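Local atomic coordinates of DNA mismatch repair protein PMS1 (PDB entry 3H4L), a protein that takes part in DNA mismatch repair and, through its N-terminal region, binds ATP and probably hydrolyses it. Residues K215-V220 and G224-L229; Q179-I184 and K289-Y294. One frame throughout, in Å; residues are numbered along the deposited sequence.

Contact 1 of 2, residues K215-V220 and G224-L229; sequences KNISSV and GGMRGL
Where Ile217 and Ser218 meet Gly225 and Met226 the side chains bring no ring or amide, and the flat group at the interface is the Gly225 peptide, whose O lies 3.8 Å from Ile217 CG2. One turn back, the Lys215 carbonyl takes Ser219 N on one face and Ser219 OG on the other, the hydroxyl at 2.8 Å from Lys215 O and tilted 32° from the carbonyl plane; this is bonding within the helix.

The contact itself is apolar. Met226 reaches over with its methyl end: its chain is bent at both chi2 and chi3, and the Met226 and Ile217 side chains cross at about a right angle, with CE beside CB, CG2, CG1 and CD1 of the isoleucine. The 3.2 Å from Met226 CE to Ile217 CB is closer than ordinary contact, so the exact placing of the methyl is doubtful. With CG2 anti to the backbone N and CG1 beside it (chi1 -68°), Ile217 turns CG2 to the loop, where it also comes within 4.2 Å of Leu229 CD1. Ser218 OG borders the thioether chain, 3.4 Å from Met226 CG.

The backbones close in at Gly225, whose CA is 5.5 Å from Ser218 CA; a CB built there would fall 3.1 Å from Ile217 O. Beyond the contact, Leu229 rests on Tyr267 and Ser269 of strand 261-269. Val220 O hydrogen-bonds His78 ND1 of the second subunit.

Leu229 N donates to Met226 O across 2.7 Å, closing a type II beta turn whose third residue, Gly228, has the positive phi of 92° that glycine accepts readily. The arrangement is thus a helix-to-strand connection: the chain leaving helix 213-221 folds back on it, then turns into edge strand 229-237 of the four-stranded sheet.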
ATOM      1  N   LYS B 215       4.521 -14.245  14.444  1.00 55.82           N
ATOM      2  CA  LYS B 215       5.249 -13.130  13.864  1.00 55.18           C
ATOM      3  C   LYS B 215       4.484 -12.590  12.660  1.00 54.64           C
ATOM      4  O   LYS B 215       4.420 -11.372  12.458  1.00 55.73           O
ATOM      5  CB  LYS B 215       6.663 -13.557  13.459  1.00 56.13           C
ATOM      6  CG  LYS B 215       7.502 -14.071  14.633  1.00 59.49           C
ATOM      7  CD  LYS B 215       8.960 -14.341  14.254  1.00 60.24           C
ATOM      8  CE  LYS B 215       9.706 -13.045  13.963  1.00 64.27           C
ATOM      9  NZ  LYS B 215      11.133 -13.264  13.572  1.00 65.94           N
ATOM     10  N   ASN B 216       3.881 -13.486  11.879  1.00 51.89           N
ATOM     11  CA  ASN B 216       3.123 -13.071  10.702  1.00 49.20           C
ATOM     12  C   ASN B 216       1.786 -12.410  11.020  1.00 47.72           C
ATOM     13  O   ASN B 216       1.361 -11.507  10.307  1.00 47.10           O
ATOM     14  CB  ASN B 216       2.898 -14.246   9.743  1.00 48.90           C
ATOM     15  CG  ASN B 216       4.164 -14.648   9.014  1.00 49.38           C
ATOM     16  OD1 ASN B 216       5.032 -13.816   8.768  1.00 51.61           O
ATOM     17  ND2 ASN B 216       4.272 -15.919   8.654  1.00 49.37           N
ATOM     18  N   ILE B 217       1.107 -12.848  12.072  1.00 47.06           N
ATOM     19  CA  ILE B 217      -0.168 -12.219  12.403  1.00 45.88           C
ATOM     20  C   ILE B 217       0.145 -10.806  12.860  1.00 46.71           C
ATOM     21  O   ILE B 217      -0.588  -9.868  12.556  1.00 45.14           O
ATOM     22  CB  ILE B 217      -0.916 -12.954  13.544  1.00 44.36           C
ATOM     23  CG1 ILE B 217      -1.373 -14.334  13.067  1.00 40.87           C
ATOM     24  CG2 ILE B 217      -2.120 -12.119  14.012  1.00 42.44           C
ATOM     25  CD1 ILE B 217      -2.114 -15.131  14.117  1.00 39.05           C
ATOM     26  N   SER B 218       1.253 -10.662  13.581  1.00 48.62           N
ATOM     27  CA  SER B 218       1.662  -9.356  14.083  1.00 52.01           C
ATOM     28  C   SER B 218       2.076  -8.387  12.975  1.00 51.92           C
ATOM     29  O   SER B 218       1.900  -7.169  13.106  1.00 51.62           O
ATOM     30  CB  SER B 218       2.798  -9.509  15.097  1.00 52.59           C
ATOM     31  OG  SER B 218       2.273  -9.837  16.374  1.00 55.99           O
ATOM     32  N   SER B 219       2.630  -8.929  11.896  1.00 51.24           N
ATOM     33  CA  SER B 219       3.044  -8.113  10.762  1.00 51.59           C
ATOM     34  C   SER B 219       1.804  -7.742   9.960  1.00 52.63           C
ATOM     35  O   SER B 219       1.590  -6.583   9.607  1.00 55.37           O
ATOM     36  CB  SER B 219       3.997  -8.896   9.858  1.00 49.09           C
ATOM     37  OG  SER B 219       5.108  -9.366  10.590  1.00 49.11           O
ATOM     38  N   VAL B 220       0.982  -8.746   9.695  1.00 52.27           N
ATOM     39  CA  VAL B 220      -0.222  -8.584   8.904  1.00 51.92           C
ATOM     40  C   VAL B 220      -1.366  -7.842   9.592  1.00 52.75           C
ATOM     41  O   VAL B 220      -2.242  -7.313   8.917  1.00 53.99           O
ATOM     42  CB  VAL B 220      -0.700  -9.986   8.399  1.00 51.15           C
ATOM     43  CG1 VAL B 220      -2.130  -9.935   7.899  1.00 50.35           C
ATOM     44  CG2 VAL B 220       0.231 -10.472   7.290  1.00 47.59           C
ATOM     45  N   GLY B 224      -2.277  -4.862  17.386  1.00 63.40           N
ATOM     46  CA  GLY B 224      -3.611  -5.206  17.842  1.00 64.49           C
ATOM     47  C   GLY B 224      -3.953  -6.611  17.387  1.00 64.81           C
ATOM     48  O   GLY B 224      -4.871  -7.244  17.909  1.00 64.81           O
ATOM     49  N   GLY B 225      -3.197  -7.096  16.406  1.00 65.12           N
ATOM     50  CA  GLY B 225      -3.422  -8.425  15.867  1.00 66.29           C
ATOM     51  C   GLY B 225      -3.395  -9.540  16.896  1.00 66.36           C
ATOM     52  O   GLY B 225      -4.178 -10.487  16.808  1.00 65.42           O
ATOM     53  N   MET B 226      -2.494  -9.424  17.867  1.00 66.64           N
ATOM     54  CA  MET B 226      -2.347 -10.421  18.922  1.00 67.60           C
ATOM     55  C   MET B 226      -3.175 -10.107  20.167  1.00 67.95           C
ATOM     56  O   MET B 226      -3.473 -11.000  20.956  1.00 68.01           O
ATOM     57  CB  MET B 226      -0.876 -10.546  19.326  1.00 67.59           C
ATOM     58  CG  MET B 226       0.000 -11.328  18.360  1.00 67.59           C
ATOM     59  SD  MET B 226      -0.386 -13.092  18.322  1.00 67.19           S
ATOM     60  CE  MET B 226      -0.046 -13.440  16.627  1.00 68.36           C
ATOM     61  N   ARG B 227      -3.535  -8.840  20.347  1.00 69.14           N
ATOM     62  CA  ARG B 227      -4.319  -8.425  21.510  1.00 69.63           C
ATOM     63  C   ARG B 227      -5.574  -9.287  21.640  1.00 69.27           C
ATOM     64  O   ARG B 227      -6.434  -9.284  20.756  1.00 69.35           O
ATOM     65  CB  ARG B 227      -4.708  -6.944  21.387  1.00 69.31           C
ATOM     66  CG  ARG B 227      -5.151  -6.303  22.696  1.00 69.98           C
ATOM     67  CD  ARG B 227      -5.403  -4.804  22.538  1.00 71.38           C
ATOM     68  NE  ARG B 227      -6.603  -4.513  21.751  1.00 73.34           N
ATOM     69  CZ  ARG B 227      -6.959  -3.294  21.352  1.00 73.54           C
ATOM     70  NH1 ARG B 227      -6.205  -2.248  21.664  1.00 74.27           N
ATOM     71  NH2 ARG B 227      -8.074  -3.114  20.651  1.00 72.91           N
ATOM     72  N   GLY B 228      -5.667 -10.031  22.740  1.00 68.45           N
ATOM     73  CA  GLY B 228      -6.821 -10.888  22.961  1.00 67.03           C
ATOM     74  C   GLY B 228      -6.635 -12.304  22.446  1.00 65.57           C
ATOM     75  O   GLY B 228      -7.505 -13.154  22.629  1.00 65.73           O
ATOM     76  N   LEU B 229      -5.498 -12.558  21.800  1.00 63.66           N
ATOM     77  CA  LEU B 229      -5.200 -13.879  21.256  1.00 61.08           C
ATOM     78  C   LEU B 229      -4.486 -14.779  22.251  1.00 60.10           C
ATOM     79  O   LEU B 229      -3.720 -14.316  23.098  1.00 57.19           O
ATOM     80  CB  LEU B 229      -4.333 -13.775  19.999  1.00 59.88           C
ATOM     81  CG  LEU B 229      -4.892 -13.185  18.709  1.00 59.11           C
ATOM     82  CD1 LEU B 229      -3.846 -13.390  17.629  1.00 58.81           C
ATOM     83  CD2 LEU B 229      -6.204 -13.853  18.308  1.00 57.83           C
TER

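Contact 2 of 2, residues Q179-I184 and K289-Y294; sequences QGYAII and KRPVEY
Tyr181 and Ile184, near the end of helix 167-184, pack in a buried, apolar contact on Pro291 and Lys289 of the loop that leaves strand 283-287. Pro291 comes over one face of the Tyr181 ring, offset toward its rim, the two side chains crossing at about a right angle. Its CG makes a CH-pi contact 4.3 Å from the Tyr181 ring centroid and 16° off the normal, while CD sits 4.1 Å from both CD1 and CE1 of the same tyrosine. Gly180, one residue earlier, brings its backbone against Pro291 CG.

Ile184 packs two residues back along the loop, on Lys289. With CG1 anti to the backbone N (chi1 -168°), it crosses the aliphatic part of Lys289 at a slant: Ile184 CG1 and CD1 each come 3.4 Å from Lys289 CD, and its CG2 approaches Lys289 O. The bend of Lys289 at chi2 brings that CD over the isoleucine. Were Ile184 replaced by an alanine, the Lys289 methylenes would probably lose their partner and a gap would open between helix and loop.

Tyr181 OH hydrogen-bonds Asp35 OD1 of helix 26-39, and its side chain stands about 9 Å from the bound nucleotide analogue. Gly180 O accepts from Tyr286 OH of strand 283-287, Ile184 touches Asn319 of strand 316-321, and Ile183 packs on Met213 and Phe221 of helix 213-221.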
ATOM      1  N   GLN B 179      -3.760 -12.032   2.963  1.00 33.71           N
ATOM      2  CA  GLN B 179      -3.395 -12.150   4.373  1.00 34.07           C
ATOM      3  C   GLN B 179      -3.477 -13.618   4.792  1.00 34.92           C
ATOM      4  O   GLN B 179      -2.617 -14.110   5.541  1.00 36.59           O
ATOM      5  CB  GLN B 179      -4.320 -11.292   5.242  1.00 34.90           C
ATOM      6  CG  GLN B 179      -4.206  -9.795   4.951  1.00 35.88           C
ATOM      7  CD  GLN B 179      -5.279  -8.972   5.634  1.00 38.65           C
ATOM      8  OE1 GLN B 179      -6.460  -9.299   5.566  1.00 40.95           O
ATOM      9  NE2 GLN B 179      -4.875  -7.889   6.285  1.00 40.82           N
ATOM     10  N   GLY B 180      -4.492 -14.325   4.288  1.00 32.82           N
ATOM     11  CA  GLY B 180      -4.643 -15.734   4.615  1.00 31.21           C
ATOM     12  C   GLY B 180      -3.434 -16.572   4.205  1.00 31.22           C
ATOM     13  O   GLY B 180      -2.919 -17.381   4.976  1.00 28.46           O
ATOM     14  N   TYR B 181      -2.963 -16.377   2.982  1.00 30.76           N
ATOM     15  CA  TYR B 181      -1.821 -17.131   2.502  1.00 32.49           C
ATOM     16  C   TYR B 181      -0.556 -16.785   3.289  1.00 36.06           C
ATOM     17  O   TYR B 181       0.275 -17.648   3.573  1.00 35.91           O
ATOM     18  CB  TYR B 181      -1.584 -16.827   1.023  1.00 32.23           C
ATOM     19  CG  TYR B 181      -2.479 -17.559   0.041  1.00 30.48           C
ATOM     20  CD1 TYR B 181      -2.262 -18.903  -0.259  1.00 28.60           C
ATOM     21  CD2 TYR B 181      -3.501 -16.883  -0.643  1.00 30.10           C
ATOM     22  CE1 TYR B 181      -3.023 -19.554  -1.214  1.00 29.43           C
ATOM     23  CE2 TYR B 181      -4.266 -17.522  -1.596  1.00 27.20           C
ATOM     24  CZ  TYR B 181      -4.023 -18.860  -1.883  1.00 30.44           C
ATOM     25  OH  TYR B 181      -4.772 -19.505  -2.853  1.00 34.20           O
ATOM     26  N   ALA B 182      -0.416 -15.514   3.645  1.00 39.81           N
ATOM     27  CA  ALA B 182       0.770 -15.050   4.359  1.00 40.71           C
ATOM     28  C   ALA B 182       0.849 -15.485   5.813  1.00 41.71           C
ATOM     29  O   ALA B 182       1.941 -15.692   6.346  1.00 42.30           O
ATOM     30  CB  ALA B 182       0.861 -13.532   4.278  1.00 40.87           C
ATOM     31  N   ILE B 183      -0.293 -15.613   6.471  1.00 40.76           N
ATOM     32  CA  ILE B 183      -0.251 -16.010   7.862  1.00 41.71           C
ATOM     33  C   ILE B 183       0.132 -17.476   8.059  1.00 44.16           C
ATOM     34  O   ILE B 183       0.837 -17.812   9.009  1.00 45.99           O
ATOM     35  CB  ILE B 183      -1.583 -15.725   8.551  1.00 40.42           C
ATOM     36  CG1 ILE B 183      -1.826 -14.217   8.566  1.00 38.47           C
ATOM     37  CG2 ILE B 183      -1.569 -16.276   9.969  1.00 37.95           C
ATOM     38  CD1 ILE B 183      -3.142 -13.820   9.165  1.00 38.50           C
ATOM     39  N   ILE B 184      -0.302 -18.349   7.157  1.00 45.38           N
ATOM     40  CA  ILE B 184       0.010 -19.761   7.305  1.00 47.33           C
ATOM     41  C   ILE B 184       1.328 -20.175   6.664  1.00 48.48           C
ATOM     42  O   ILE B 184       1.959 -21.130   7.105  1.00 50.10           O
ATOM     43  CB  ILE B 184      -1.100 -20.639   6.714  1.00 48.08           C
ATOM     44  CG1 ILE B 184      -0.900 -22.100   7.139  1.00 50.03           C
ATOM     45  CG2 ILE B 184      -1.083 -20.544   5.201  1.00 47.81           C
ATOM     46  CD1 ILE B 184      -1.089 -22.355   8.635  1.00 48.25           C
ATOM     47  N   LYS B 289      -1.738 -26.482   5.926  1.00 59.21           N
ATOM     48  CA  LYS B 289      -1.232 -25.201   5.437  1.00 59.77           C
ATOM     49  C   LYS B 289      -1.833 -24.580   4.180  1.00 59.99           C
ATOM     50  O   LYS B 289      -1.155 -23.842   3.473  1.00 60.97           O
ATOM     51  CB  LYS B 289       0.281 -25.295   5.269  1.00 60.37           C
ATOM     52  CG  LYS B 289       1.003 -25.862   6.485  1.00 61.40           C
ATOM     53  CD  LYS B 289       0.744 -25.018   7.723  1.00 65.08           C
ATOM     54  CE  LYS B 289       1.586 -25.488   8.905  1.00 67.45           C
ATOM     55  NZ  LYS B 289       1.352 -24.671  10.139  1.00 67.06           N
ATOM     56  N   ARG B 290      -3.100 -24.851   3.903  1.00 62.01           N
ATOM     57  CA  ARG B 290      -3.730 -24.276   2.723  1.00 65.06           C
ATOM     58  C   ARG B 290      -5.092 -23.698   3.066  1.00 66.02           C
ATOM     59  O   ARG B 290      -5.925 -24.374   3.674  1.00 65.76           O
ATOM     60  CB  ARG B 290      -3.876 -25.344   1.640  1.00 67.27           C
ATOM     61  CG  ARG B 290      -2.562 -26.016   1.297  1.00 71.05           C
ATOM     62  CD  ARG B 290      -2.738 -27.156   0.315  1.00 74.16           C
ATOM     63  NE  ARG B 290      -1.458 -27.782  -0.007  1.00 76.75           N
ATOM     64  CZ  ARG B 290      -1.325 -28.836  -0.806  1.00 78.48           C
ATOM     65  NH1 ARG B 290      -2.398 -29.384  -1.363  1.00 79.32           N
ATOM     66  NH2 ARG B 290      -0.122 -29.342  -1.049  1.00 79.28           N
ATOM     67  N   PRO B 291      -5.336 -22.428   2.694  1.00 66.65           N
ATOM     68  CA  PRO B 291      -6.635 -21.831   2.998  1.00 68.19           C
ATOM     69  C   PRO B 291      -7.714 -22.740   2.455  1.00 70.12           C
ATOM     70  O   PRO B 291      -7.651 -23.154   1.303  1.00 71.74           O
ATOM     71  CB  PRO B 291      -6.584 -20.499   2.258  1.00 66.48           C
ATOM     72  CG  PRO B 291      -5.168 -20.122   2.387  1.00 66.89           C
ATOM     73  CD  PRO B 291      -4.442 -21.432   2.084  1.00 66.78           C
ATOM     74  N   VAL B 292      -8.685 -23.070   3.294  1.00 72.20           N
ATOM     75  CA  VAL B 292      -9.777 -23.933   2.886  1.00 74.68           C
ATOM     76  C   VAL B 292     -11.082 -23.314   3.360  1.00 76.24           C
ATOM     77  O   VAL B 292     -11.105 -22.606   4.364  1.00 76.60           O
ATOM     78  CB  VAL B 292      -9.622 -25.345   3.490  1.00 75.03           C
ATOM     79  CG1 VAL B 292      -8.385 -26.031   2.912  1.00 75.49           C
ATOM     80  CG2 VAL B 292      -9.512 -25.250   4.999  1.00 75.50           C
ATOM     81  N   GLU B 293     -12.161 -23.571   2.625  1.00 78.42           N
ATOM     82  CA  GLU B 293     -13.481 -23.038   2.965  1.00 80.27           C
ATOM     83  C   GLU B 293     -14.247 -24.032   3.838  1.00 80.92           C
ATOM     84  O   GLU B 293     -15.081 -24.789   3.342  1.00 81.44           O
ATOM     85  CB  GLU B 293     -14.289 -22.762   1.691  1.00 80.73           C
ATOM     86  CG  GLU B 293     -13.568 -21.893   0.670  1.00 83.37           C
ATOM     87  CD  GLU B 293     -13.742 -20.406   0.917  1.00 83.13           C
ATOM     88  OE1 GLU B 293     -14.717 -19.827   0.391  1.00 84.69           O
ATOM     89  OE2 GLU B 293     -12.906 -19.820   1.639  1.00 83.26           O
ATOM     90  N   TYR B 294     -13.958 -24.029   5.136  1.00 81.23           N
ATOM     91  CA  TYR B 294     -14.620 -24.931   6.080  1.00 81.76           C
ATOM     92  C   TYR B 294     -15.824 -24.241   6.715  1.00 81.57           C
ATOM     93  O   TYR B 294     -15.748 -23.814   7.868  1.00 81.09           O
ATOM     94  CB  TYR B 294     -13.654 -25.322   7.197  1.00 82.17           C
ATOM     95  CG  TYR B 294     -13.593 -26.786   7.535  1.00 82.74           C
ATOM     96  CD1 TYR B 294     -14.731 -27.583   7.501  1.00 83.40           C
ATOM     97  CD2 TYR B 294     -12.392 -27.366   7.933  1.00 82.55           C
ATOM     98  CE1 TYR B 294     -14.671 -28.928   7.860  1.00 83.97           C
ATOM     99  CE2 TYR B 294     -12.319 -28.699   8.294  1.00 83.72           C
ATOM    100  CZ  TYR B 294     -13.459 -29.477   8.257  1.00 84.18           C
ATOM    101  OH  TYR B 294     -13.377 -30.798   8.630  1.00 85.55           O
TER

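The contact centres lie 15 Å apart, and both involve helix 167-184, which supplies the 179-184 half of contact 2 and touches helix 213-221 of contact 1. Along the chain 179-184 comes first, then 215-220 and 224-229 close together, then 289-294, so contact 1 forms within the long excursion that contact 2 spans. They touch directly: Ile217 CG1 is 3.7 Å from Ile183 CG2, and Val220 CG1 is 3.6 Å from Gln179 CG. Helix 167-184 thus packs against both helix 213-221 and the 289-294 loop, linking the ATP-binding part, of the GHKL type found in gyrase B and Hsp90, to the part with the four-stranded sheet.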